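Local coordinates for Trypsin/chymotrypsin inhibitor (Alocasia macrorrhizos, PDB 5YCZ), which inhibits trypsin and alpha-chymotrypsin as a homodimeric plant Kunitz-type inhibitor with a beta-trefoil fold, at residues L12-L17 and F58-A63; T21-P26 and T175-K180; G37-N42 and C84-V89; L41-A46 and V164-N169; S114-R119 and I133-C138. All blocks are in the same frame, centred on the assembly; numbering follows the deposited sequence.

Interaction 1: L12-L17 and F58-A63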
# COMPACT_ATOMS: atom_id res chain seq x y z
N LEU A 12 -9.29 9.82 -12.68
CA LEU A 12 -8.43 9.28 -11.63
C LEU A 12 -8.95 7.90 -11.27
O LEU A 12 -9.91 7.77 -10.51
CB LEU A 12 -8.40 10.18 -10.40
CG LEU A 12 -7.09 10.91 -10.13
CD1 LEU A 12 -6.67 11.71 -11.35
CD2 LEU A 12 -7.16 11.80 -8.90
N GLN A 13 -8.32 6.87 -11.82
CA GLN A 13 -8.82 5.53 -11.57
C GLN A 13 -8.56 5.15 -10.12
O GLN A 13 -7.57 5.57 -9.51
CB GLN A 13 -8.17 4.54 -12.53
CG GLN A 13 -8.96 3.26 -12.72
CD GLN A 13 -9.59 3.17 -14.10
OE1 GLN A 13 -9.07 3.73 -15.07
NE2 GLN A 13 -10.71 2.45 -14.20
N ARG A 14 -9.47 4.37 -9.55
CA ARG A 14 -9.27 3.88 -8.20
C ARG A 14 -8.15 2.86 -8.19
O ARG A 14 -8.13 1.93 -9.00
CB ARG A 14 -10.56 3.26 -7.67
CG ARG A 14 -10.33 2.31 -6.52
CD ARG A 14 -11.55 1.46 -6.24
NE ARG A 14 -12.66 2.28 -5.79
CZ ARG A 14 -13.08 2.35 -4.52
NH1 ARG A 14 -12.46 1.64 -3.57
NH2 ARG A 14 -14.10 3.13 -4.21
N GLY A 15 -7.19 3.05 -7.27
CA GLY A 15 -6.13 2.10 -7.06
C GLY A 15 -4.92 2.26 -7.96
O GLY A 15 -3.85 1.77 -7.61
N GLN A 16 -5.06 2.91 -9.12
CA GLN A 16 -3.89 3.10 -9.97
C GLN A 16 -2.93 4.11 -9.34
O GLN A 16 -3.29 4.88 -8.44
CB GLN A 16 -4.31 3.56 -11.36
CG GLN A 16 -5.40 2.72 -12.01
CD GLN A 16 -5.02 1.27 -12.17
OE1 GLN A 16 -4.08 0.94 -12.89
NE2 GLN A 16 -5.77 0.39 -11.51
N LEU A 17 -1.69 4.12 -9.84
CA LEU A 17 -0.62 4.89 -9.22
C LEU A 17 -0.49 6.25 -9.89
O LEU A 17 -0.38 6.32 -11.11
CB LEU A 17 0.72 4.16 -9.34
CG LEU A 17 0.86 2.73 -8.88
CD1 LEU A 17 2.34 2.42 -8.71
CD2 LEU A 17 0.11 2.51 -7.60
N PHE A 58 -5.52 6.28 -4.68
CA PHE A 58 -6.70 6.83 -4.03
C PHE A 58 -7.85 5.84 -4.03
O PHE A 58 -8.03 5.06 -4.97
CB PHE A 58 -7.15 8.10 -4.70
CG PHE A 58 -6.06 9.07 -4.91
CD1 PHE A 58 -5.74 9.99 -3.93
CD2 PHE A 58 -5.31 9.04 -6.08
CE1 PHE A 58 -4.71 10.89 -4.11
CE2 PHE A 58 -4.28 9.92 -6.28
CZ PHE A 58 -3.97 10.85 -5.30
N PHE A 59 -8.66 5.91 -2.97
CA PHE A 59 -9.70 4.92 -2.71
C PHE A 59 -10.95 5.66 -2.25
O PHE A 59 -11.08 5.99 -1.06
CB PHE A 59 -9.24 3.91 -1.66
CG PHE A 59 -8.05 3.12 -2.10
CD1 PHE A 59 -6.77 3.62 -1.92
CD2 PHE A 59 -8.21 1.90 -2.75
CE1 PHE A 59 -5.65 2.89 -2.35
CE2 PHE A 59 -7.11 1.17 -3.19
CZ PHE A 59 -5.83 1.66 -2.99
N PRO A 60 -11.88 5.95 -3.16
CA PRO A 60 -13.10 6.65 -2.77
C PRO A 60 -13.84 5.84 -1.72
O PRO A 60 -13.92 4.62 -1.82
CB PRO A 60 -13.89 6.74 -4.07
CG PRO A 60 -12.91 6.48 -5.14
CD PRO A 60 -11.92 5.54 -4.57
N GLU A 61 -14.34 6.53 -0.70
CA GLU A 61 -15.09 5.83 0.33
C GLU A 61 -16.35 5.19 -0.23
O GLU A 61 -16.86 4.23 0.37
CB GLU A 61 -15.46 6.77 1.47
CG GLU A 61 -14.37 6.92 2.51
CD GLU A 61 -14.93 7.34 3.87
OE1 GLU A 61 -14.79 6.55 4.83
OE2 GLU A 61 -15.51 8.45 3.98
N ASN A 62 -16.87 5.69 -1.35
CA ASN A 62 -18.04 5.12 -2.02
C ASN A 62 -17.59 4.01 -2.95
O ASN A 62 -16.83 4.26 -3.89
CB ASN A 62 -18.80 6.19 -2.80
CG ASN A 62 -20.22 5.76 -3.16
OD1 ASN A 62 -20.44 4.63 -3.62
ND2 ASN A 62 -21.19 6.64 -2.94
N ALA A 63 -18.11 2.80 -2.73
CA ALA A 63 -17.52 1.61 -3.35
C ALA A 63 -17.82 1.50 -4.85
O ALA A 63 -17.07 0.85 -5.58
CB ALA A 63 -18.01 0.37 -2.62
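F58 meets the loop 12-17 through both its backbone and its ring. Its carbonyl O accepts a hydrogen bond from G15 N at 3.2 Å. The bond is fairly straight (151°), and G15 N lies in the carbonyl plane. L12 CD2 comes obliquely to the ring, 4.3 Å from F58 CE2. The next ring, F59, has CE2 and CZ at 4.1 Å from G15 CA. R14 NH1 lies at the edge of the F59 ring. P81 of the second subunit also packs on F59. P60 is crossed by the arginine: P60 CD sits over one face of the R14 guanidinium, 3.3 Å from R14 NH2. P60 O takes a weak hydrogen bond from R14 NH2 at 2.8 Å (128°). N62 O lies near the guanidinium plane, but its angle to R14 NH2 is poor. A63 O lies over the face opposite P60 CD. The contact joins the loop before strand 18-22 to strand 55-60, which carries the predicted reactive bond L56-A57. R14 NH2 also gives a hydrogen bond to D65 O, and D66 makes a long, weak ion pair with R14 NE, so carbonyls and one more distant carboxylate probably steady the positive charge.

Interaction 2: T21-P26 and T175-K180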
# COMPACT_ATOMS: atom_id res chain seq x y z
N THR A 21 2.59 15.79 -8.25
CA THR A 21 3.55 16.81 -8.63
C THR A 21 3.13 18.17 -8.11
O THR A 21 1.95 18.54 -8.13
CB THR A 21 3.70 16.89 -10.14
OG1 THR A 21 2.56 17.56 -10.72
CG2 THR A 21 3.81 15.50 -10.71
N SER A 22 4.09 18.95 -7.67
CA SER A 22 3.79 20.25 -7.11
C SER A 22 3.50 21.25 -8.24
O SER A 22 4.31 21.41 -9.16
CB SER A 22 4.95 20.70 -6.23
OG SER A 22 5.09 22.10 -6.28
N VAL A 23 2.34 21.89 -8.18
CA VAL A 23 2.04 22.98 -9.12
C VAL A 23 3.10 24.07 -9.02
O VAL A 23 3.80 24.36 -10.00
CB VAL A 23 0.63 23.54 -8.85
CG1 VAL A 23 0.45 24.82 -9.62
CG2 VAL A 23 -0.40 22.52 -9.26
N MET A 24 3.22 24.71 -7.86
CA MET A 24 4.27 25.70 -7.61
C MET A 24 5.65 25.15 -7.96
O MET A 24 6.37 24.67 -7.08
CB MET A 24 4.23 26.14 -6.15
CG MET A 24 5.01 27.39 -5.85
SD MET A 24 4.06 28.86 -6.29
CE MET A 24 2.37 28.34 -5.91
N ARG A 25 6.03 25.20 -9.23
CA ARG A 25 7.14 24.32 -9.59
C ARG A 25 8.48 25.05 -9.57
O ARG A 25 9.07 25.30 -10.64
CB ARG A 25 6.89 23.64 -10.96
CG ARG A 25 7.45 22.18 -11.02
CD ARG A 25 8.93 22.15 -10.61
NE ARG A 25 9.55 20.86 -10.29
CZ ARG A 25 10.68 20.74 -9.59
NH1 ARG A 25 11.20 19.55 -9.31
NH2 ARG A 25 11.31 21.82 -9.13
N PRO A 26 8.92 25.53 -8.40
CA PRO A 26 10.22 25.03 -7.91
C PRO A 26 9.94 24.16 -6.68
O PRO A 26 10.11 24.67 -5.59
CB PRO A 26 10.99 26.31 -7.55
CG PRO A 26 9.91 27.28 -7.20
CD PRO A 26 8.66 26.91 -7.96
N THR A 175 -1.07 23.33 -3.90
CA THR A 175 -1.79 22.88 -5.08
C THR A 175 -0.94 21.90 -5.86
O THR A 175 0.29 22.02 -5.91
CB THR A 175 -2.17 24.07 -5.95
OG1 THR A 175 -1.05 24.96 -6.04
CG2 THR A 175 -3.32 24.81 -5.31
N ILE A 176 -1.60 20.92 -6.48
CA ILE A 176 -0.90 19.80 -7.09
C ILE A 176 -1.62 19.34 -8.35
O ILE A 176 -2.81 19.59 -8.54
CB ILE A 176 -0.77 18.61 -6.11
CG1 ILE A 176 -2.13 18.27 -5.52
CG2 ILE A 176 0.21 18.92 -5.00
CD1 ILE A 176 -2.41 16.82 -5.52
N ARG A 177 -0.87 18.67 -9.23
CA ARG A 177 -1.41 17.92 -10.35
C ARG A 177 -1.06 16.45 -10.16
O ARG A 177 -0.11 16.11 -9.46
CB ARG A 177 -0.83 18.39 -11.68
CG ARG A 177 -0.73 19.88 -11.85
CD ARG A 177 -0.19 20.22 -13.24
NE ARG A 177 0.42 21.54 -13.32
CZ ARG A 177 -0.22 22.63 -13.73
NH1 ARG A 177 -1.49 22.56 -14.11
NH2 ARG A 177 0.41 23.80 -13.76
N PHE A 178 -1.82 15.57 -10.81
CA PHE A 178 -1.58 14.14 -10.78
C PHE A 178 -0.99 13.65 -12.10
O PHE A 178 -1.57 13.89 -13.16
CB PHE A 178 -2.89 13.40 -10.49
CG PHE A 178 -3.56 13.89 -9.28
CD1 PHE A 178 -3.15 13.47 -8.03
CD2 PHE A 178 -4.58 14.82 -9.37
CE1 PHE A 178 -3.77 13.95 -6.89
CE2 PHE A 178 -5.21 15.31 -8.25
CZ PHE A 178 -4.81 14.87 -7.00
N VAL A 179 0.13 12.95 -12.03
CA VAL A 179 0.80 12.39 -13.19
C VAL A 179 0.73 10.88 -13.07
O VAL A 179 1.26 10.31 -12.11
CB VAL A 179 2.25 12.87 -13.30
CG1 VAL A 179 2.98 12.08 -14.36
CG2 VAL A 179 2.28 14.34 -13.63
N LYS A 180 0.07 10.24 -14.02
CA LYS A 180 -0.11 8.80 -13.91
C LYS A 180 1.23 8.08 -14.05
O LYS A 180 2.19 8.60 -14.63
CB LYS A 180 -1.11 8.30 -14.96
CG LYS A 180 -1.68 6.91 -14.67
CD LYS A 180 -2.93 6.66 -15.50
CE LYS A 180 -3.19 5.18 -15.73
NZ LYS A 180 -3.41 4.36 -14.49
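R177 O is gripped twice by T21. The contact is an antiparallel pairing of the first and last strands of the beta-trefoil, 18-22 and 176-180. The backbone N of T21 gives R177 O a weak hydrogen bond of 3.0 Å, and T21 OG1 donates to it at 3.3 Å. The hydroxyl comes from well above the carbonyl plane (54° out of it). OG1 reaches that place because it stands between the backbone N and the carbonyl carbon of its own residue (chi1 76°). T21 and R177 form a hydrogen-bonded pair. The return bond, R177 N to T21 O, is also 3.0 Å and straighter (158°). S22 and I176 follow as a non-hydrogen-bonded pair whose side chains diverge. The I176 CA-H also leans on T21 O.

Beyond the end of strand 18-22 the chain stays attached. V23 N donates to T175 O at 3.1 Å. The V23 side chain crosses T175 obliquely, with V23 CB 3.6 Å from T175 OG1. V23 CG2 packs on R177 CG and lies over one face of the R177 guanidinium, offset toward its rim. The charged end of R177 has its salt bridge with D130. On the face shared by T21 and R177, R177 CB lies against the T21 hydroxyl, OG1. Further along, T21 and V179 cross at about a right angle. Their meeting point is methyl on methyl, T21 CG2 to V179 CG2 at 3.5 Å.

Interaction 3: G37-N42 and C84-V89; sequences GSCPLN and CPQSTV
C39 and C84 both place SG anti to the carbonyl carbon and beside the backbone N (chi1 -75° and -67°). The two sulfurs are thereby turned to each other and form a disulfide of 2.1 Å between C39 SG and C84 SG. Its chi3 of -93° makes it left-handed and close to the relaxed right angle. Such a bridge is characteristic of plant Kunitz inhibitors with the beta-trefoil fold. L41 CD2 packs against C84 SG at 3.5 Å. C39 SG also touches P85 CD at 4.2 Å.

A second patch lies beside the bridge. The peptide before P40 is cis. The Q86 chain is bent at chi2 and crosses the proline ring at about a right angle. Q86 OE1 comes 3.2 Å from P40 CB. No hydrogen bond joins the two segments, so a covalent bond and van der Waals contact hold them.

P85 and S87 also make backbone hydrogen bonds to the second subunit. The bridge ties the loop between strands 30-33 and 42-45 to the one between strands 74-77 and 91-93. L41 packs on L32 of strand 30-33, and P40 on T100 of strand 98-100.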
# COMPACT_ATOMS: atom_id res chain seq x y z
N GLY A 37 15.40 5.78 12.02
CA GLY A 37 14.86 4.91 13.03
C GLY A 37 13.65 5.45 13.75
O GLY A 37 13.27 4.90 14.80
N SER A 38 13.03 6.50 13.24
CA SER A 38 11.83 7.03 13.86
C SER A 38 10.62 6.39 13.19
O SER A 38 10.61 6.21 11.97
CB SER A 38 11.78 8.56 13.71
OG SER A 38 11.00 9.16 14.73
N CYS A 39 9.61 6.04 13.98
CA CYS A 39 8.35 5.60 13.41
C CYS A 39 7.22 6.28 14.16
O CYS A 39 7.33 6.51 15.36
CB CYS A 39 8.17 4.07 13.47
SG CYS A 39 9.17 3.10 12.26
N PRO A 40 6.10 6.62 13.47
CA PRO A 40 5.83 6.33 12.06
C PRO A 40 6.39 7.39 11.11
O PRO A 40 6.78 8.45 11.57
CB PRO A 40 4.29 6.30 11.98
CG PRO A 40 3.80 6.84 13.29
CD PRO A 40 4.99 7.36 14.07
N LEU A 41 6.43 7.07 9.82
CA LEU A 41 6.73 8.06 8.81
C LEU A 41 5.57 9.05 8.70
O LEU A 41 4.41 8.69 8.94
CB LEU A 41 6.98 7.40 7.46
CG LEU A 41 7.84 6.14 7.51
CD1 LEU A 41 8.08 5.65 6.10
CD2 LEU A 41 9.17 6.43 8.18
N ASN A 42 5.91 10.29 8.37
CA ASN A 42 4.94 11.33 8.03
C ASN A 42 4.97 11.61 6.53
O ASN A 42 5.97 11.35 5.85
CB ASN A 42 5.21 12.63 8.80
CG ASN A 42 5.25 12.43 10.27
OD1 ASN A 42 4.37 11.79 10.85
ND2 ASN A 42 6.28 12.96 10.90
N CYS A 84 8.63 1.07 8.41
CA CYS A 84 7.80 1.14 9.59
C CYS A 84 6.59 0.24 9.42
O CYS A 84 6.15 -0.02 8.30
CB CYS A 84 7.32 2.57 9.88
SG CYS A 84 8.64 3.74 10.36
N PRO A 85 6.04 -0.28 10.52
CA PRO A 85 4.99 -1.30 10.43
C PRO A 85 3.58 -0.76 10.26
O PRO A 85 2.66 -1.55 9.97
CB PRO A 85 5.12 -2.00 11.78
CG PRO A 85 5.48 -0.86 12.71
CD PRO A 85 6.47 -0.07 11.92
N GLN A 86 3.39 0.55 10.48
CA GLN A 86 2.10 1.20 10.31
C GLN A 86 1.71 1.20 8.84
O GLN A 86 2.57 1.23 7.95
CB GLN A 86 2.14 2.64 10.82
CG GLN A 86 2.48 2.77 12.29
CD GLN A 86 3.98 2.80 12.54
OE1 GLN A 86 4.78 3.11 11.65
NE2 GLN A 86 4.38 2.50 13.76
N SER A 87 0.41 1.19 8.58
CA SER A 87 -0.06 1.33 7.21
C SER A 87 0.43 2.64 6.62
O SER A 87 0.65 3.62 7.34
CB SER A 87 -1.59 1.24 7.14
OG SER A 87 -2.22 2.39 7.65
N THR A 88 0.63 2.65 5.32
CA THR A 88 0.95 3.86 4.59
C THR A 88 -0.30 4.65 4.18
O THR A 88 -0.24 5.45 3.24
CB THR A 88 1.77 3.51 3.36
OG1 THR A 88 1.11 2.46 2.64
CG2 THR A 88 3.16 3.04 3.79
N VAL A 89 -1.43 4.40 4.83
CA VAL A 89 -2.65 5.18 4.63
C VAL A 89 -2.52 6.51 5.37
O VAL A 89 -2.18 6.53 6.56
CB VAL A 89 -3.88 4.41 5.12
CG1 VAL A 89 -5.08 5.30 5.20
CG2 VAL A 89 -4.19 3.26 4.21

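Interaction 4: L41-A46 and V164-N169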
# COMPACT_ATOMS: atom_id res chain seq x y z
N LEU A 41 6.43 7.07 9.82
CA LEU A 41 6.73 8.06 8.81
C LEU A 41 5.57 9.05 8.70
O LEU A 41 4.41 8.69 8.94
CB LEU A 41 6.98 7.40 7.46
CG LEU A 41 7.84 6.14 7.51
CD1 LEU A 41 8.08 5.65 6.10
CD2 LEU A 41 9.17 6.43 8.18
N ASN A 42 5.91 10.29 8.37
CA ASN A 42 4.94 11.33 8.03
C ASN A 42 4.97 11.61 6.53
O ASN A 42 5.97 11.35 5.85
CB ASN A 42 5.21 12.63 8.80
CG ASN A 42 5.25 12.43 10.27
OD1 ASN A 42 4.37 11.79 10.85
ND2 ASN A 42 6.28 12.96 10.90
N VAL A 43 3.88 12.18 6.03
CA VAL A 43 3.85 12.63 4.64
C VAL A 43 4.64 13.92 4.52
O VAL A 43 4.44 14.87 5.29
CB VAL A 43 2.40 12.80 4.17
CG1 VAL A 43 2.34 13.15 2.68
CG2 VAL A 43 1.69 11.48 4.40
N ALA A 44 5.57 13.96 3.57
CA ALA A 44 6.50 15.07 3.41
C ALA A 44 6.68 15.40 1.94
O ALA A 44 6.48 14.55 1.07
CB ALA A 44 7.87 14.74 4.02
N GLN A 45 7.06 16.64 1.65
CA GLN A 45 7.44 17.02 0.30
C GLN A 45 8.91 16.68 0.07
O GLN A 45 9.78 17.14 0.81
CB GLN A 45 7.20 18.51 0.04
CG GLN A 45 7.82 19.02 -1.27
CD GLN A 45 7.45 20.45 -1.63
OE1 GLN A 45 7.96 21.43 -1.05
NE2 GLN A 45 6.58 20.58 -2.63
N ALA A 46 9.17 15.87 -0.98
CA ALA A 46 10.52 15.53 -1.46
C ALA A 46 11.37 16.78 -1.68
O ALA A 46 10.82 17.89 -1.76
CB ALA A 46 10.42 14.73 -2.76
N VAL A 164 9.68 19.20 5.03
CA VAL A 164 8.47 19.95 4.74
C VAL A 164 7.29 18.99 4.87
O VAL A 164 7.25 17.95 4.21
CB VAL A 164 8.54 20.56 3.34
CG1 VAL A 164 7.21 21.12 2.95
CG2 VAL A 164 9.62 21.62 3.32
N LEU A 165 6.37 19.31 5.76
CA LEU A 165 5.24 18.43 6.03
C LEU A 165 3.98 19.08 5.48
O LEU A 165 4.04 20.16 4.87
CB LEU A 165 5.16 18.11 7.54
CG LEU A 165 6.36 17.34 8.17
CD1 LEU A 165 5.91 16.59 9.36
CD2 LEU A 165 6.99 16.34 7.22
N LEU A 166 2.84 18.42 5.67
CA LEU A 166 1.54 18.95 5.26
C LEU A 166 0.71 19.26 6.49
O LEU A 166 0.38 18.35 7.25
CB LEU A 166 0.79 17.97 4.37
CG LEU A 166 1.45 17.58 3.03
CD1 LEU A 166 0.58 16.53 2.33
CD2 LEU A 166 1.66 18.80 2.13
N ASN A 167 0.37 20.53 6.68
CA ASN A 167 -0.54 20.93 7.76
C ASN A 167 -1.77 21.57 7.15
O ASN A 167 -1.93 21.62 5.94
CB ASN A 167 0.16 21.89 8.74
CG ASN A 167 0.51 23.25 8.12
OD1 ASN A 167 0.68 23.37 6.91
ND2 ASN A 167 0.67 24.25 8.97
N ILE A 168 -2.66 22.06 8.02
CA ILE A 168 -3.83 22.81 7.57
C ILE A 168 -3.40 24.23 7.27
O ILE A 168 -2.94 24.95 8.17
CB ILE A 168 -4.95 22.81 8.62
CG1 ILE A 168 -5.43 21.38 8.91
CG2 ILE A 168 -6.11 23.70 8.13
CD1 ILE A 168 -6.37 20.86 7.85
N ASN A 169 -3.55 24.66 6.03
CA ASN A 169 -3.26 26.05 5.69
C ASN A 169 -4.28 26.52 4.65
O ASN A 169 -4.15 26.22 3.46
CB ASN A 169 -1.85 26.20 5.18
CG ASN A 169 -1.50 27.63 4.92
OD1 ASN A 169 -2.35 28.44 4.55
ND2 ASN A 169 -0.24 27.96 5.14
O HOH W 1 2.69 15.85 6.96
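Strands 42-45 and 164-168 are antiparallel neighbours in the beta-trefoil, and Q45 and V164 join them. Q45 N donates to V164 O at 2.9 Å (155°). A44 CA also makes a bent CA-H...O contact with the same oxygen, at 3.1 Å from V164 O. The side chains of Q45 and V164 lie side by side and point the same way, CB of Q45 being 3.9 Å from CG1 of V164. Q45 NE2 is hydrogen-bonded to G28 O.

From there the strands diverge, their directions being 114° apart. A water sits in the gap. It donates to V43 O at 2.6 Å and accepts from L166 N at 2.9 Å. Nearby, V43 CG1 meets L166 CD1 at 3.8 Å. V43 also packs on W90, and L166 on L157.

L165 forks over strand 42-45. With CG anti to the carbonyl carbon (chi1 -63°), its two branches reach that strand. One branch, L165 CD2, rests on A44 CB at 3.7 Å and near V43 O. The other, L165 CD1, touches the amide end of N42, with N42 ND2 at 4.0 Å. N42 OD1 is hydrogen-bonded to T100 OG1.

The chemistry is thus mixed. One direct backbone bond holds the near end, and a water replaces the next link, giving V43 O and L166 N a polar partner while leucine, valine and alanine methyls pack beside it.

Interaction 5: S114-R119 and I133-C138; sequences SRFAIR and IEVCPC
R115 runs past C136 and P137 at the end of the beta hairpin formed by strands 116-120 and 131-135 of the beta-trefoil. Its CB lies 3.2 Å from C136 O. The chain is extended from CG to NE, and R115 CD passes 3.3 Å from P137 O. NE turns to E61 in a salt bridge. At the tip, R115 NH1 donates to P137 O at 3.1 Å. The bond is straight (158°) and nearly along the C=O axis, with the oxygen close to the guanidinium plane. NH1 also bonds G110 O, and NH2 bonds A108 O and S106 O. The buried charge is therefore ringed by carbonyls and one carboxylate, which probably steady it.

The backbones pair beside it. C136 N donates to R115 O. A117 and E134 form a hydrogen-bonded pair, with E134 N to A117 O at 2.7 Å and A117 N to E134 O at 3.0 Å. On one face of the hairpin F116 lies beside V135 and crosses I133, with F116 CD2 3.7 Å from I133 CG2. I118 and I133 share that face, which packs on L74 and I76 of strand 74-77.

The other face carries A117 and E134. A117 CB is 4.1 Å from C136 SG, which is in a disulfide with C151. R119 and E134 form a salt bridge there. R119 NH1 is 3.5 Å from E134 OE2, and the guanidinium and carboxylate planes stand 77° apart.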
# COMPACT_ATOMS: atom_id res chain seq x y z
N SER A 114 -8.68 9.63 8.62
CA SER A 114 -8.07 9.23 7.36
C SER A 114 -8.92 9.63 6.15
O SER A 114 -8.60 9.22 5.03
CB SER A 114 -7.81 7.72 7.35
OG SER A 114 -8.82 7.00 8.02
N ARG A 115 -9.96 10.43 6.34
CA ARG A 115 -10.83 10.82 5.23
C ARG A 115 -10.36 12.14 4.64
O ARG A 115 -10.36 13.18 5.31
CB ARG A 115 -12.28 10.93 5.69
CG ARG A 115 -12.99 9.60 5.84
CD ARG A 115 -14.05 9.71 6.92
NE ARG A 115 -14.87 8.52 6.99
CZ ARG A 115 -15.76 8.27 7.94
NH1 ARG A 115 -15.94 9.14 8.93
NH2 ARG A 115 -16.45 7.15 7.93
N PHE A 116 -9.99 12.10 3.37
CA PHE A 116 -9.60 13.29 2.64
C PHE A 116 -10.52 13.46 1.45
O PHE A 116 -11.18 12.51 1.00
CB PHE A 116 -8.13 13.19 2.19
CG PHE A 116 -7.16 13.05 3.33
CD1 PHE A 116 -6.96 11.80 3.93
CD2 PHE A 116 -6.48 14.14 3.81
CE1 PHE A 116 -6.07 11.66 4.98
CE2 PHE A 116 -5.59 14.01 4.87
CZ PHE A 116 -5.38 12.77 5.45
N ALA A 117 -10.60 14.69 0.94
CA ALA A 117 -11.27 14.98 -0.31
C ALA A 117 -10.34 15.82 -1.18
O ALA A 117 -9.45 16.50 -0.67
CB ALA A 117 -12.59 15.71 -0.10
N ILE A 118 -10.56 15.76 -2.49
CA ILE A 118 -9.82 16.56 -3.46
C ILE A 118 -10.77 17.54 -4.14
O ILE A 118 -11.90 17.19 -4.50
CB ILE A 118 -9.11 15.69 -4.51
CG1 ILE A 118 -8.16 14.72 -3.83
CG2 ILE A 118 -8.34 16.56 -5.51
CD1 ILE A 118 -8.02 13.41 -4.56
N ARG A 119 -10.30 18.76 -4.34
CA ARG A 119 -11.07 19.84 -4.92
C ARG A 119 -10.19 20.61 -5.89
O ARG A 119 -8.97 20.66 -5.73
CB ARG A 119 -11.61 20.79 -3.83
CG ARG A 119 -12.63 20.16 -2.91
CD ARG A 119 -13.56 21.19 -2.30
NE ARG A 119 -14.96 20.77 -2.42
CZ ARG A 119 -15.57 19.95 -1.57
NH1 ARG A 119 -14.89 19.46 -0.53
NH2 ARG A 119 -16.84 19.62 -1.77
N ILE A 133 -5.93 19.16 -1.52
CA ILE A 133 -6.45 18.11 -0.65
C ILE A 133 -7.03 18.75 0.59
O ILE A 133 -6.42 19.64 1.19
CB ILE A 133 -5.37 17.10 -0.28
CG1 ILE A 133 -4.77 16.55 -1.57
CG2 ILE A 133 -5.96 16.02 0.63
CD1 ILE A 133 -4.10 15.21 -1.39
N GLU A 134 -8.22 18.31 0.97
CA GLU A 134 -8.85 18.79 2.17
C GLU A 134 -8.92 17.65 3.16
O GLU A 134 -9.06 16.49 2.76
CB GLU A 134 -10.24 19.32 1.88
CG GLU A 134 -10.20 20.65 1.15
CD GLU A 134 -11.38 21.52 1.51
OE1 GLU A 134 -11.34 22.16 2.59
OE2 GLU A 134 -12.35 21.52 0.72
N VAL A 135 -8.80 17.98 4.44
CA VAL A 135 -9.03 17.05 5.54
C VAL A 135 -10.51 17.09 5.90
O VAL A 135 -11.00 18.10 6.41
CB VAL A 135 -8.16 17.42 6.74
CG1 VAL A 135 -8.18 16.33 7.78
CG2 VAL A 135 -6.75 17.75 6.27
N CYS A 136 -11.25 16.01 5.65
CA CYS A 136 -12.71 16.03 5.84
C CYS A 136 -13.17 14.86 6.69
O CYS A 136 -13.60 13.83 6.16
CB CYS A 136 -13.45 16.03 4.50
SG CYS A 136 -13.19 17.52 3.49
N PRO A 137 -13.12 14.99 8.01
CA PRO A 137 -13.45 13.85 8.87
C PRO A 137 -14.82 13.25 8.62
O PRO A 137 -15.03 12.08 8.96
CB PRO A 137 -13.36 14.46 10.28
CG PRO A 137 -12.35 15.52 10.13
CD PRO A 137 -12.53 16.10 8.76
N CYS A 138 -15.75 13.98 8.02
CA CYS A 138 -17.09 13.45 7.80
C CYS A 138 -17.23 12.97 6.36
O CYS A 138 -16.94 13.72 5.42
CB CYS A 138 -18.15 14.51 8.09
SG CYS A 138 -18.26 14.89 9.84

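How the interactions relate
Interaction 5 is the buried contact of the set; the other four are only partly buried. Interactions 4 and 5 belong to the same sheet and touch through I168 and V135. Interaction 5 is a regular hairpin, while interaction 4 splays around a water. Interactions 1 and 2 both reach another sheet, and F178 of interaction 2 packs on F58 and L12 of interaction 1. The salt bridge E61-R115 links interactions 1 and 5. Interaction 3 shares L41 and N42 with interaction 4. It joins loops by a disulfide, whereas interactions 2, 4 and 5 rely on strand pairing. Interactions 1 and 5 each set an arginine among backbone carbonyls, R14 partly exposed and R115 buried.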